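Local atomic coordinates of reducing-end xylose-releasing exo-oligoxylanase Rex8A (Paenibacillus barcinonensis, PDB entry 6SUD), a protein that hydrolyses xylooligosaccharides, linear or branched, as a family 8 glycoside hydrolase that releases xylose from their reducing ends during xylan breakdown. Residues P235-S240 and Q294-D299; D304-T309 and P314-A319; G324-N329 and V345-N350; W349-R354 and C364-T369. The protein carries 1 engineered substitution. All coordinates share one frame; numbering follows the deposited sequence.

Contact 1. Residues P235-S240 and Q294-D299; sequences PVTGLS and QAFFSD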
loop_
_atom_site.group_PDB
_atom_site.type_symbol
_atom_site.label_atom_id
_atom_site.label_comp_id
_atom_site.label_asym_id
_atom_site.label_seq_id
_atom_site.Cartn_x
_atom_site.Cartn_y
_atom_site.Cartn_z
ATOM N N PRO A 235 4.289 -12.929 17.674
ATOM C CA PRO A 235 5.492 -12.518 18.400
ATOM C C PRO A 235 6.740 -13.383 18.188
ATOM O O PRO A 235 7.823 -12.931 18.545
ATOM C CB PRO A 235 5.080 -12.577 19.882
ATOM C CG PRO A 235 3.586 -12.758 19.880
ATOM C CD PRO A 235 3.243 -13.443 18.573
ATOM N N VAL A 236 6.575 -14.567 17.592
ATOM C CA VAL A 236 7.704 -15.469 17.202
ATOM C C VAL A 236 8.021 -15.281 15.705
ATOM O O VAL A 236 9.185 -15.025 15.359
ATOM C CB VAL A 236 7.424 -16.946 17.549
ATOM C CG1 VAL A 236 8.506 -17.871 17.025
ATOM C CG2 VAL A 236 7.260 -17.169 19.029
ATOM N N THR A 237 7.014 -15.372 14.840
ATOM C CA THR A 237 7.190 -15.496 13.369
ATOM C C THR A 237 7.153 -14.121 12.688
ATOM O O THR A 237 7.712 -14.002 11.598
ATOM C CB THR A 237 6.087 -16.400 12.818
ATOM O OG1 THR A 237 4.887 -15.665 13.076
ATOM C CG2 THR A 237 6.049 -17.773 13.462
ATOM N N GLY A 238 6.504 -13.132 13.311
ATOM C CA GLY A 238 6.255 -11.796 12.735
ATOM C C GLY A 238 5.114 -11.798 11.724
ATOM O O GLY A 238 4.852 -10.721 11.159
ATOM N N LEU A 239 4.471 -12.950 11.501
ATOM C CA LEU A 239 3.359 -13.089 10.526
ATOM C C LEU A 239 2.066 -12.545 11.129
ATOM O O LEU A 239 1.853 -12.688 12.344
ATOM C CB LEU A 239 3.128 -14.556 10.161
ATOM C CG LEU A 239 4.326 -15.333 9.624
ATOM C CD1 LEU A 239 3.935 -16.773 9.416
ATOM C CD2 LEU A 239 4.861 -14.734 8.335
ATOM N N SER A 240 1.182 -12.094 10.252
ATOM C CA SER A 240 -0.103 -11.455 10.595
ATOM C C SER A 240 -1.205 -12.082 9.758
ATOM O O SER A 240 -0.955 -12.626 8.676
ATOM C CB SER A 240 -0.026 -9.997 10.374
ATOM O OG SER A 240 0.405 -9.723 9.047
ATOM N N GLN A 294 11.881 -11.630 8.552
ATOM C CA GLN A 294 13.028 -12.006 7.670
ATOM C C GLN A 294 13.644 -13.322 8.153
ATOM O O GLN A 294 13.957 -14.159 7.325
ATOM C CB GLN A 294 14.070 -10.895 7.590
ATOM C CG GLN A 294 13.677 -9.802 6.608
ATOM C CD GLN A 294 14.791 -8.818 6.361
ATOM O OE1 GLN A 294 15.783 -8.755 7.092
ATOM N NE2 GLN A 294 14.640 -8.053 5.294
ATOM N N ALA A 295 13.830 -13.484 9.461
ATOM C CA ALA A 295 14.291 -14.752 10.067
ATOM C C ALA A 295 13.341 -15.883 9.648
ATOM O O ALA A 295 13.848 -16.963 9.267
ATOM C CB ALA A 295 14.383 -14.609 11.561
ATOM N N PHE A 296 12.017 -15.656 9.700
ATOM C CA PHE A 296 11.009 -16.699 9.362
ATOM C C PHE A 296 11.243 -17.195 7.931
ATOM O O PHE A 296 11.182 -18.407 7.737
ATOM C CB PHE A 296 9.556 -16.238 9.531
ATOM C CG PHE A 296 8.569 -17.345 9.246
ATOM C CD1 PHE A 296 8.292 -18.334 10.186
ATOM C CD2 PHE A 296 7.965 -17.435 8.010
ATOM C CE1 PHE A 296 7.409 -19.365 9.888
ATOM C CE2 PHE A 296 7.112 -18.485 7.699
ATOM C CZ PHE A 296 6.819 -19.435 8.648
ATOM N N PHE A 297 11.555 -16.312 6.984
ATOM C CA PHE A 297 11.666 -16.664 5.540
ATOM C C PHE A 297 13.127 -16.852 5.112
ATOM O O PHE A 297 13.352 -17.083 3.911
ATOM C CB PHE A 297 10.954 -15.622 4.674
ATOM C CG PHE A 297 9.461 -15.761 4.766
ATOM C CD1 PHE A 297 8.822 -16.881 4.262
ATOM C CD2 PHE A 297 8.702 -14.808 5.431
ATOM C CE1 PHE A 297 7.448 -17.026 4.369
ATOM C CE2 PHE A 297 7.333 -14.963 5.550
ATOM C CZ PHE A 297 6.706 -16.073 5.032
ATOM N N SER A 298 14.085 -16.801 6.039
ATOM C CA SER A 298 15.531 -16.763 5.695
ATOM C C SER A 298 15.935 -18.018 4.906
ATOM O O SER A 298 16.691 -17.862 3.931
ATOM C CB SER A 298 16.387 -16.572 6.905
ATOM O OG SER A 298 16.197 -17.612 7.832
ATOM N N ASP A 299 15.437 -19.196 5.302
ATOM C CA ASP A 299 15.850 -20.503 4.717
ATOM C C ASP A 299 14.747 -21.102 3.847
ATOM O O ASP A 299 14.776 -22.346 3.636
ATOM C CB ASP A 299 16.150 -21.539 5.801
ATOM C CG ASP A 299 17.482 -21.332 6.485
ATOM O OD1 ASP A 299 18.360 -20.711 5.865
ATOM O OD2 ASP A 299 17.634 -21.819 7.617
#
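Leu239 CD1 sits over one face of the Phe296 ring, 4.1 Å from its centroid and toward the rim, in a CH-pi contact, and the two side chains cross at about a right angle. The other leucine methyl, CD2, reaches Phe297 CE2 at 3.7 Å, serving two consecutive aromatics. With CG anti to the backbone N (chi1 -177°), the Phe296 ring runs under Leu239 and alongside Thr237, whose CB is 3.9 Å from Phe296 CD1. The phenylalanines lie toward the C-terminal end of helix 285-297, and the leucine and threonine in the loop after helix 215-232; apolar packing thus joins a helix end to a long inter-helix connection. An alanine in place of Phe296 would probably leave Leu239 CD1 without its aromatic face and open a gap beside Thr237. Behind this first shell, Thr237 OG1 accepts from Leu239 N (3.2 Å, 167°), an ST turn that fixes the bend carrying the leucine, and the hydroxyl also bonds Ile310 O. Tyr308, on strand 306-308, meets the Phe296 ring edge-to-face.

Contact 2. Residues D304-T309 and P314-A319; sequences DYRRYT and PFNEPA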
loop_
_atom_site.group_PDB
_atom_site.type_symbol
_atom_site.label_atom_id
_atom_site.label_comp_id
_atom_site.label_asym_id
_atom_site.label_seq_id
_atom_site.Cartn_x
_atom_site.Cartn_y
_atom_site.Cartn_z
ATOM N N ASP A 304 8.989 -22.026 -2.991
ATOM C CA ASP A 304 8.407 -22.905 -1.953
ATOM C C ASP A 304 7.457 -22.129 -1.038
ATOM O O ASP A 304 6.859 -22.767 -0.168
ATOM C CB ASP A 304 9.525 -23.491 -1.098
ATOM C CG ASP A 304 9.106 -24.717 -0.324
ATOM O OD1 ASP A 304 8.153 -25.412 -0.756
ATOM O OD2 ASP A 304 9.755 -24.987 0.687
ATOM N N TYR A 305 7.353 -20.802 -1.177
ATOM C CA TYR A 305 6.454 -19.994 -0.313
ATOM C C TYR A 305 5.046 -20.600 -0.358
ATOM O O TYR A 305 4.534 -20.890 -1.450
ATOM C CB TYR A 305 6.422 -18.542 -0.785
ATOM C CG TYR A 305 7.608 -17.676 -0.454
ATOM C CD1 TYR A 305 8.541 -18.022 0.513
ATOM C CD2 TYR A 305 7.770 -16.462 -1.098
ATOM C CE1 TYR A 305 9.602 -17.188 0.830
ATOM C CE2 TYR A 305 8.814 -15.609 -0.786
ATOM C CZ TYR A 305 9.727 -15.968 0.193
ATOM O OH TYR A 305 10.761 -15.129 0.487
ATOM N N ARG A 306 4.426 -20.784 0.805
ATOM C CA ARG A 306 3.065 -21.356 0.934
ATOM C C ARG A 306 2.141 -20.315 1.573
ATOM O O ARG A 306 2.603 -19.196 1.881
ATOM C CB ARG A 306 3.089 -22.600 1.825
ATOM C CG ARG A 306 4.216 -23.576 1.528
ATOM C CD ARG A 306 4.067 -24.215 0.174
ATOM N NE ARG A 306 5.082 -25.249 0.005
ATOM C CZ ARG A 306 4.962 -26.516 0.401
ATOM N NH1 ARG A 306 3.854 -26.949 0.988
ATOM N NH2 ARG A 306 5.965 -27.354 0.196
ATOM N N ARG A 307 0.879 -20.672 1.749
ATOM C CA ARG A 307 0.027 -20.050 2.789
ATOM C C ARG A 307 0.553 -20.565 4.129
ATOM O O ARG A 307 0.967 -21.719 4.179
ATOM C CB ARG A 307 -1.443 -20.425 2.597
ATOM C CG ARG A 307 -2.393 -19.738 3.568
ATOM C CD ARG A 307 -3.791 -20.342 3.466
ATOM N NE ARG A 307 -4.371 -20.202 2.133
ATOM C CZ ARG A 307 -5.089 -19.164 1.697
ATOM N NH1 ARG A 307 -5.350 -18.133 2.483
ATOM N NH2 ARG A 307 -5.548 -19.152 0.458
ATOM N N TYR A 308 0.531 -19.752 5.182
ATOM C CA TYR A 308 1.015 -20.170 6.523
ATOM C C TYR A 308 -0.011 -19.766 7.574
ATOM O O TYR A 308 -0.654 -18.754 7.396
ATOM C CB TYR A 308 2.362 -19.532 6.872
ATOM C CG TYR A 308 3.492 -19.848 5.920
ATOM C CD1 TYR A 308 4.309 -20.955 6.105
ATOM C CD2 TYR A 308 3.751 -19.027 4.836
ATOM C CE1 TYR A 308 5.336 -21.240 5.214
ATOM C CE2 TYR A 308 4.782 -19.293 3.950
ATOM C CZ TYR A 308 5.586 -20.397 4.148
ATOM O OH TYR A 308 6.571 -20.676 3.242
ATOM N N THR A 309 -0.140 -20.547 8.641
ATOM C CA THR A 309 -0.865 -20.076 9.843
ATOM C C THR A 309 0.035 -19.003 10.455
ATOM O O THR A 309 1.229 -18.987 10.111
ATOM C CB THR A 309 -1.192 -21.202 10.825
ATOM O OG1 THR A 309 0.057 -21.639 11.372
ATOM C CG2 THR A 309 -1.977 -22.329 10.190
ATOM N N PRO A 314 2.996 -24.441 7.691
ATOM C CA PRO A 314 2.768 -24.312 6.257
ATOM C C PRO A 314 1.539 -25.127 5.829
ATOM O O PRO A 314 1.353 -26.236 6.320
ATOM C CB PRO A 314 4.043 -24.885 5.600
ATOM C CG PRO A 314 4.687 -25.765 6.669
ATOM C CD PRO A 314 4.089 -25.373 8.004
ATOM N N PHE A 315 0.729 -24.555 4.939
ATOM C CA PHE A 315 -0.298 -25.291 4.158
ATOM C C PHE A 315 0.405 -25.968 2.981
ATOM O O PHE A 315 1.545 -25.610 2.655
ATOM C CB PHE A 315 -1.385 -24.364 3.610
ATOM C CG PHE A 315 -2.317 -23.784 4.638
ATOM C CD1 PHE A 315 -1.859 -22.861 5.567
ATOM C CD2 PHE A 315 -3.658 -24.128 4.651
ATOM C CE1 PHE A 315 -2.725 -22.320 6.503
ATOM C CE2 PHE A 315 -4.524 -23.579 5.583
ATOM C CZ PHE A 315 -4.049 -22.682 6.512
ATOM N N ASN A 316 -0.262 -26.928 2.350
ATOM C CA ASN A 316 0.272 -27.566 1.118
ATOM C C ASN A 316 0.196 -26.539 -0.022
ATOM O O ASN A 316 1.103 -26.497 -0.884
ATOM C CB ASN A 316 -0.453 -28.883 0.857
ATOM C CG ASN A 316 -0.106 -29.905 1.917
ATOM O OD1 ASN A 316 1.073 -30.145 2.184
ATOM N ND2 ASN A 316 -1.113 -30.471 2.555
ATOM N N GLU A 317 -0.830 -25.697 0.022
ATOM C CA GLU A 317 -1.149 -24.654 -0.987
ATOM C C GLU A 317 0.017 -23.675 -1.129
ATOM O O GLU A 317 0.540 -23.181 -0.131
ATOM C CB GLU A 317 -2.430 -23.965 -0.529
ATOM C CG GLU A 317 -2.889 -22.836 -1.422
ATOM C CD GLU A 317 -4.077 -22.086 -0.849
ATOM O OE1 GLU A 317 -4.458 -22.374 0.301
ATOM O OE2 GLU A 317 -4.606 -21.216 -1.541
ATOM N N PRO A 318 0.433 -23.334 -2.371
ATOM C CA PRO A 318 1.488 -22.347 -2.598
ATOM C C PRO A 318 0.971 -20.916 -2.404
ATOM O O PRO A 318 -0.212 -20.709 -2.518
ATOM C CB PRO A 318 1.833 -22.552 -4.076
ATOM C CG PRO A 318 0.498 -22.921 -4.677
ATOM C CD PRO A 318 -0.132 -23.829 -3.638
ATOM N N ALA A 319 1.866 -19.964 -2.148
ATOM C CA ALA A 319 1.538 -18.525 -2.256
ATOM C C ALA A 319 1.080 -18.266 -3.693
ATOM O O ALA A 319 1.743 -18.758 -4.623
ATOM C CB ALA A 319 2.728 -17.679 -1.889
#
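Arg307 and Glu317 form a side-on salt bridge: close to the guanidinium plane, Arg307 NE reaches Glu317 OE1 at 2.8 Å, from above the carboxylate plane, while NH2 meets OE2 on its syn side, the two groups being turned 45° from each other. Tyr263 adds a cation-pi contact to Arg307. Arg306 NH1 bonds Phe315 O at 3.1 Å, on a lone pair in the carbonyl plane, while NE and NH2 both hold Asp304 OD1. In this antiparallel hairpin, backbone bonds join Phe315 N to Arg307 O (2.9 Å) and Ala319 N to Tyr305 O (2.9 Å), with a beta bulge between Arg306 and Tyr308. In a CH-pi contact, Arg307 CD stands over the centre of the Phe315 ring, 3.6 Å from its centroid; beyond CD the chain, bent at chi3 (-60°), keeps the guanidinium high above the ring, with NE and NH2 facing Glu317. Tyr308 CE1 touches Pro314 CB at 3.9 Å. Tyr305 packs on helix 322-331, and Tyr308 on the end of helix 285-297.

Contact 3. Residues G324-N329 and V345-N350; sequences GLLATN and VKRFWN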
loop_
_atom_site.group_PDB
_atom_site.type_symbol
_atom_site.label_atom_id
_atom_site.label_comp_id
_atom_site.label_asym_id
_atom_site.label_seq_id
_atom_site.Cartn_x
_atom_site.Cartn_y
_atom_site.Cartn_z
ATOM N N GLY A 324 5.637 -11.020 -4.848
ATOM C CA GLY A 324 5.078 -10.017 -3.920
ATOM C C GLY A 324 5.563 -10.230 -2.493
ATOM O O GLY A 324 6.051 -9.266 -1.848
ATOM N N LEU A 325 5.489 -11.466 -2.014
ATOM C CA LEU A 325 5.980 -11.828 -0.669
ATOM C C LEU A 325 7.489 -11.546 -0.574
ATOM O O LEU A 325 7.901 -10.887 0.396
ATOM C CB LEU A 325 5.665 -13.295 -0.380
ATOM C CG LEU A 325 6.208 -13.816 0.949
ATOM C CD1 LEU A 325 5.987 -12.837 2.089
ATOM C CD2 LEU A 325 5.573 -15.154 1.275
ATOM N N LEU A 326 8.303 -12.012 -1.531
ATOM C CA LEU A 326 9.767 -11.727 -1.519
ATOM C C LEU A 326 9.982 -10.211 -1.444
ATOM O O LEU A 326 10.826 -9.777 -0.655
ATOM C CB LEU A 326 10.458 -12.292 -2.762
ATOM C CG LEU A 326 11.914 -11.845 -2.906
ATOM C CD1 LEU A 326 12.740 -12.354 -1.731
ATOM C CD2 LEU A 326 12.499 -12.280 -4.231
ATOM N N ALA A 327 9.246 -9.426 -2.228
ATOM C CA ALA A 327 9.361 -7.951 -2.279
ATOM C C ALA A 327 9.118 -7.346 -0.883
ATOM O O ALA A 327 9.933 -6.522 -0.471
ATOM C CB ALA A 327 8.412 -7.393 -3.314
ATOM N N THR A 328 8.054 -7.745 -0.186
ATOM C CA THR A 328 7.693 -7.147 1.135
ATOM C C THR A 328 8.753 -7.558 2.155
ATOM O O THR A 328 9.136 -6.728 2.992
ATOM C CB THR A 328 6.265 -7.501 1.558
ATOM O OG1 THR A 328 6.086 -8.903 1.765
ATOM C CG2 THR A 328 5.259 -7.011 0.535
ATOM N N ASN A 329 9.233 -8.799 2.057
ATOM C CA ASN A 329 10.295 -9.335 2.953
ATOM C C ASN A 329 11.582 -8.527 2.755
ATOM O O ASN A 329 12.260 -8.249 3.742
ATOM C CB ASN A 329 10.556 -10.826 2.710
ATOM C CG ASN A 329 9.437 -11.726 3.198
ATOM O OD1 ASN A 329 8.670 -11.357 4.094
ATOM N ND2 ASN A 329 9.357 -12.930 2.646
ATOM N N VAL A 345 17.943 -8.094 0.303
ATOM C CA VAL A 345 18.191 -6.953 -0.621
ATOM C C VAL A 345 18.814 -7.519 -1.897
ATOM O O VAL A 345 18.376 -7.131 -2.998
ATOM C CB VAL A 345 19.102 -5.884 0.017
ATOM C CG1 VAL A 345 19.566 -4.850 -0.993
ATOM C CG2 VAL A 345 18.440 -5.184 1.189
ATOM N N LYS A 346 19.811 -8.387 -1.750
ATOM C CA LYS A 346 20.518 -9.009 -2.904
ATOM C C LYS A 346 19.561 -9.941 -3.651
ATOM O O LYS A 346 19.559 -9.902 -4.898
ATOM C CB LYS A 346 21.760 -9.769 -2.433
ATOM C CG LYS A 346 22.524 -10.499 -3.528
ATOM C CD LYS A 346 23.712 -11.277 -3.003
ATOM C CE LYS A 346 25.015 -10.916 -3.682
ATOM N NZ LYS A 346 25.226 -11.708 -4.917
ATOM N N ARG A 347 18.790 -10.754 -2.926
ATOM C CA ARG A 347 17.845 -11.719 -3.545
ATOM C C ARG A 347 16.848 -10.929 -4.399
ATOM O O ARG A 347 16.537 -11.362 -5.510
ATOM C CB ARG A 347 17.133 -12.543 -2.469
ATOM C CG ARG A 347 16.049 -13.473 -2.998
ATOM C CD ARG A 347 16.617 -14.600 -3.825
ATOM N NE ARG A 347 15.693 -15.721 -3.984
ATOM C CZ ARG A 347 14.753 -15.819 -4.927
ATOM N NH1 ARG A 347 14.565 -14.850 -5.815
ATOM N NH2 ARG A 347 13.982 -16.890 -4.965
ATOM N N PHE A 348 16.369 -9.799 -3.880
ATOM C CA PHE A 348 15.366 -8.964 -4.578
ATOM C C PHE A 348 15.977 -8.377 -5.854
ATOM O O PHE A 348 15.333 -8.440 -6.928
ATOM C CB PHE A 348 14.845 -7.862 -3.656
ATOM C CG PHE A 348 13.837 -6.996 -4.357
ATOM C CD1 PHE A 348 12.552 -7.470 -4.589
ATOM C CD2 PHE A 348 14.194 -5.759 -4.866
ATOM C CE1 PHE A 348 11.631 -6.695 -5.271
ATOM C CE2 PHE A 348 13.276 -4.992 -5.555
ATOM C CZ PHE A 348 11.995 -5.458 -5.743
ATOM N N TRP A 349 17.180 -7.812 -5.742
ATOM C CA TRP A 349 17.918 -7.199 -6.878
ATOM C C TRP A 349 17.985 -8.209 -8.029
ATOM O O TRP A 349 17.836 -7.807 -9.203
ATOM C CB TRP A 349 19.321 -6.742 -6.447
ATOM C CG TRP A 349 20.130 -6.165 -7.567
ATOM C CD1 TRP A 349 20.973 -6.852 -8.392
ATOM C CD2 TRP A 349 20.153 -4.797 -8.019
ATOM N NE1 TRP A 349 21.536 -6.006 -9.310
ATOM C CE2 TRP A 349 21.059 -4.738 -9.102
ATOM C CE3 TRP A 349 19.520 -3.618 -7.608
ATOM C CZ2 TRP A 349 21.321 -3.556 -9.791
ATOM C CZ3 TRP A 349 19.787 -2.445 -8.282
ATOM C CH2 TRP A 349 20.671 -2.417 -9.363
ATOM N N ASN A 350 18.187 -9.485 -7.702
ATOM C CA ASN A 350 18.432 -10.559 -8.699
ATOM C C ASN A 350 17.100 -11.177 -9.150
ATOM O O ASN A 350 17.140 -12.065 -10.013
ATOM C CB ASN A 350 19.441 -11.562 -8.140
ATOM C CG ASN A 350 20.804 -10.938 -7.948
ATOM O OD1 ASN A 350 21.341 -10.917 -6.841
ATOM N ND2 ASN A 350 21.352 -10.386 -9.014
#
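Leu326 and Arg347 cross at about a right angle, the isobutyl group of the leucine lying against the aliphatic stem of the arginine. Both methyls take part: Leu326 CD1 is 3.7 Å from Arg347 CG, and Leu326 CD2 approaches the same carbon at 3.9 Å. CD2 also comes to 3.7 Å from Arg347 NH1, meeting the guanidinium obliquely. A bend at chi2 (68°) folds the arginine back so that stem and charged end both reach the leucine. The second pair is smaller. Phe348 carries CG opposite its backbone N (chi1 179°), which directs the ring to helix 324-329, where its CE1 corner meets Ala327 CB at 3.8 Å and Ala327 CA at 4.0 Å, obliquely to the ring. The short side chain of Ala327 lets the ring approach the helix backbone itself. The contact is therefore largely apolar helix-to-helix packing, with one guanidinium nitrogen resting on a methyl, and the axes of 324-329 and 345-349 come within 9.5 Å at a signed crossing angle of -140°, nearer antiparallel than perpendicular. Beyond the pair, helix 359-373 supplies Thr369, Met370 and Leu373 against Phe348, whose ring also meets that of Tyr366, and helix 285-297 packs on Leu325 and Asn329, so that helix 322-331 lies among three other helices.

Contact 4. Residues W349-R354 and C364-T369; sequences WNTPLR and CLYFFT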
loop_
_atom_site.group_PDB
_atom_site.type_symbol
_atom_site.label_atom_id
_atom_site.label_comp_id
_atom_site.label_asym_id
_atom_site.label_seq_id
_atom_site.Cartn_x
_atom_site.Cartn_y
_atom_site.Cartn_z
ATOM N N TRP A 349 17.180 -7.812 -5.742
ATOM C CA TRP A 349 17.918 -7.199 -6.878
ATOM C C TRP A 349 17.985 -8.209 -8.029
ATOM O O TRP A 349 17.836 -7.807 -9.203
ATOM C CB TRP A 349 19.321 -6.742 -6.447
ATOM C CG TRP A 349 20.130 -6.165 -7.567
ATOM C CD1 TRP A 349 20.973 -6.852 -8.392
ATOM C CD2 TRP A 349 20.153 -4.797 -8.019
ATOM N NE1 TRP A 349 21.536 -6.006 -9.310
ATOM C CE2 TRP A 349 21.059 -4.738 -9.102
ATOM C CE3 TRP A 349 19.520 -3.618 -7.608
ATOM C CZ2 TRP A 349 21.321 -3.556 -9.791
ATOM C CZ3 TRP A 349 19.787 -2.445 -8.282
ATOM C CH2 TRP A 349 20.671 -2.417 -9.363
ATOM N N ASN A 350 18.187 -9.485 -7.702
ATOM C CA ASN A 350 18.432 -10.559 -8.699
ATOM C C ASN A 350 17.100 -11.177 -9.150
ATOM O O ASN A 350 17.140 -12.065 -10.013
ATOM C CB ASN A 350 19.441 -11.562 -8.140
ATOM C CG ASN A 350 20.804 -10.938 -7.948
ATOM O OD1 ASN A 350 21.341 -10.917 -6.841
ATOM N ND2 ASN A 350 21.352 -10.386 -9.014
ATOM N N THR A 351 15.966 -10.677 -8.643
ATOM C CA THR A 351 14.606 -11.161 -9.002
ATOM C C THR A 351 14.008 -10.221 -10.049
ATOM O O THR A 351 13.977 -9.015 -9.826
ATOM C CB THR A 351 13.719 -11.281 -7.754
ATOM O OG1 THR A 351 14.315 -12.222 -6.857
ATOM C CG2 THR A 351 12.300 -11.708 -8.068
ATOM N N PRO A 352 13.537 -10.731 -11.213
ATOM C CA PRO A 352 12.869 -9.898 -12.207
ATOM C C PRO A 352 11.371 -9.728 -11.912
ATOM O O PRO A 352 10.809 -10.451 -11.098
ATOM C CB PRO A 352 13.102 -10.691 -13.500
ATOM C CG PRO A 352 13.020 -12.136 -13.043
ATOM C CD PRO A 352 13.614 -12.138 -11.648
ATOM N N LEU A 353 10.748 -8.763 -12.582
ATOM C CA LEU A 353 9.277 -8.584 -12.563
ATOM C C LEU A 353 8.610 -9.912 -12.924
ATOM O O LEU A 353 9.141 -10.657 -13.782
ATOM C CB LEU A 353 8.886 -7.506 -13.568
ATOM C CG LEU A 353 9.141 -6.073 -13.117
ATOM C CD1 LEU A 353 9.028 -5.123 -14.300
ATOM C CD2 LEU A 353 8.190 -5.674 -11.997
ATOM N N ARG A 354 7.458 -10.186 -12.329
ATOM C CA ARG A 354 6.641 -11.347 -12.740
ATOM C C ARG A 354 6.017 -11.065 -14.112
ATOM O O ARG A 354 5.725 -9.886 -14.405
ATOM C CB ARG A 354 5.586 -11.656 -11.682
ATOM C CG ARG A 354 4.859 -12.961 -11.941
ATOM C CD ARG A 354 4.069 -13.402 -10.737
ATOM N NE ARG A 354 3.437 -14.677 -11.015
ATOM C CZ ARG A 354 2.573 -15.286 -10.214
ATOM N NH1 ARG A 354 2.222 -14.739 -9.061
ATOM N NH2 ARG A 354 2.057 -16.449 -10.576
ATOM N N CYS A 364 3.125 -4.787 -8.383
ATOM C CA CYS A 364 2.841 -3.576 -7.561
ATOM C C CYS A 364 3.781 -3.572 -6.344
ATOM O O CYS A 364 4.518 -2.570 -6.148
ATOM C CB CYS A 364 1.375 -3.500 -7.150
ATOM S SG CYS A 364 0.257 -3.140 -8.536
ATOM N N LEU A 365 3.794 -4.670 -5.581
ATOM C CA LEU A 365 4.617 -4.794 -4.347
ATOM C C LEU A 365 6.103 -4.694 -4.727
ATOM O O LEU A 365 6.846 -3.990 -4.004
ATOM C CB LEU A 365 4.319 -6.129 -3.658
ATOM C CG LEU A 365 3.143 -6.149 -2.680
ATOM C CD1 LEU A 365 1.935 -5.410 -3.222
ATOM C CD2 LEU A 365 2.786 -7.575 -2.315
ATOM N N TYR A 366 6.505 -5.352 -5.818
ATOM C CA TYR A 366 7.874 -5.280 -6.404
ATOM C C TYR A 366 8.274 -3.812 -6.590
ATOM O O TYR A 366 9.337 -3.390 -6.082
ATOM C CB TYR A 366 7.938 -6.025 -7.741
ATOM C CG TYR A 366 9.297 -6.156 -8.392
ATOM C CD1 TYR A 366 9.846 -5.129 -9.145
ATOM C CD2 TYR A 366 10.021 -7.329 -8.288
ATOM C CE1 TYR A 366 11.081 -5.253 -9.763
ATOM C CE2 TYR A 366 11.254 -7.476 -8.901
ATOM C CZ TYR A 366 11.787 -6.438 -9.645
ATOM O OH TYR A 366 12.998 -6.578 -10.262
ATOM N N PHE A 367 7.455 -3.031 -7.283
ATOM C CA PHE A 367 7.819 -1.629 -7.608
ATOM C C PHE A 367 8.004 -0.802 -6.336
ATOM O O PHE A 367 8.971 -0.013 -6.251
ATOM C CB PHE A 367 6.808 -0.963 -8.534
ATOM C CG PHE A 367 7.332 0.364 -9.003
ATOM C CD1 PHE A 367 8.252 0.433 -10.028
ATOM C CD2 PHE A 367 6.984 1.532 -8.358
ATOM C CE1 PHE A 367 8.785 1.646 -10.432
ATOM C CE2 PHE A 367 7.492 2.750 -8.783
ATOM C CZ PHE A 367 8.392 2.801 -9.818
ATOM N N PHE A 368 7.111 -0.952 -5.358
ATOM C CA PHE A 368 7.215 -0.188 -4.093
ATOM C C PHE A 368 8.509 -0.564 -3.378
ATOM O O PHE A 368 9.167 0.340 -2.822
ATOM C CB PHE A 368 6.006 -0.399 -3.195
ATOM C CG PHE A 368 4.743 0.231 -3.725
ATOM C CD1 PHE A 368 4.686 1.584 -4.040
ATOM C CD2 PHE A 368 3.589 -0.523 -3.844
ATOM C CE1 PHE A 368 3.508 2.158 -4.496
ATOM C CE2 PHE A 368 2.407 0.058 -4.275
ATOM C CZ PHE A 368 2.376 1.390 -4.618
ATOM N N THR A 369 8.908 -1.832 -3.447
ATOM C CA THR A 369 10.204 -2.270 -2.865
ATOM C C THR A 369 11.376 -1.664 -3.661
ATOM O O THR A 369 12.378 -1.287 -3.038
ATOM C CB THR A 369 10.312 -3.793 -2.754
ATOM O OG1 THR A 369 9.252 -4.228 -1.905
ATOM C CG2 THR A 369 11.636 -4.227 -2.163
#
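Tyr366 reaches from helix 359-373 to Leu353 and Thr351 in the chain after helix 341-349. CB leaves the helix toward 349-354, and with CG anti to the backbone N (chi1 -174°) the ring continues that way. At the root of the ring, CG lies 3.8 Å from Leu353 CD2. One side, CD1 and CE1, is packed by the same leucine: Leu353 CD2 comes to 3.3 Å from Tyr366 CD1, a close approach, and Leu353 CG stands over the ring face, the two side chains crossing at about a right angle. On the other side, CE2 is 3.3 Å from Thr351 O, with Pro352 O a little farther. At the tip, OH donates to Thr351 O at 2.7 Å, in the carbonyl plane with a C=O...donor angle of 152°, and the acceptor lies at the ring edge. The same hydroxyl is also bonded by Arg31 NH1 of helix 25-41. A phenylalanine here would probably keep the packing under Leu353 but leave Thr351 O and Arg31 without the hydroxyl that joins them. Family 8 glycoside hydrolases have an (alpha/alpha)6 barrel fold; here a tyrosine of the later helix secures the connection between two successive helices.

How the contacts relate
The four contacts come in chain order along the C-terminal part of the family 8 domain, the last beginning on the stretch where the third ends. Contacts 3 and 4 have centres about 7 Å apart and share Trp349 and Asn350; Ala327 O and Thr369 OG1 probably hydrogen-bond between them. Contacts 1 and 2, about 14 Å apart between centres, meet through aromatic packing of Phe297 on Tyr305 and Tyr308. Helix 322-331 ties the halves: Gln294 NE2 probably hydrogen-bonds to Asn329 O, and Leu325 packs on Tyr305. Contacts 1, 2 and 3 thus touch one another, and contact 4 joins them through contact 3. The Arg307 side chain of contact 2 lies about 9 Å from a bound xylose.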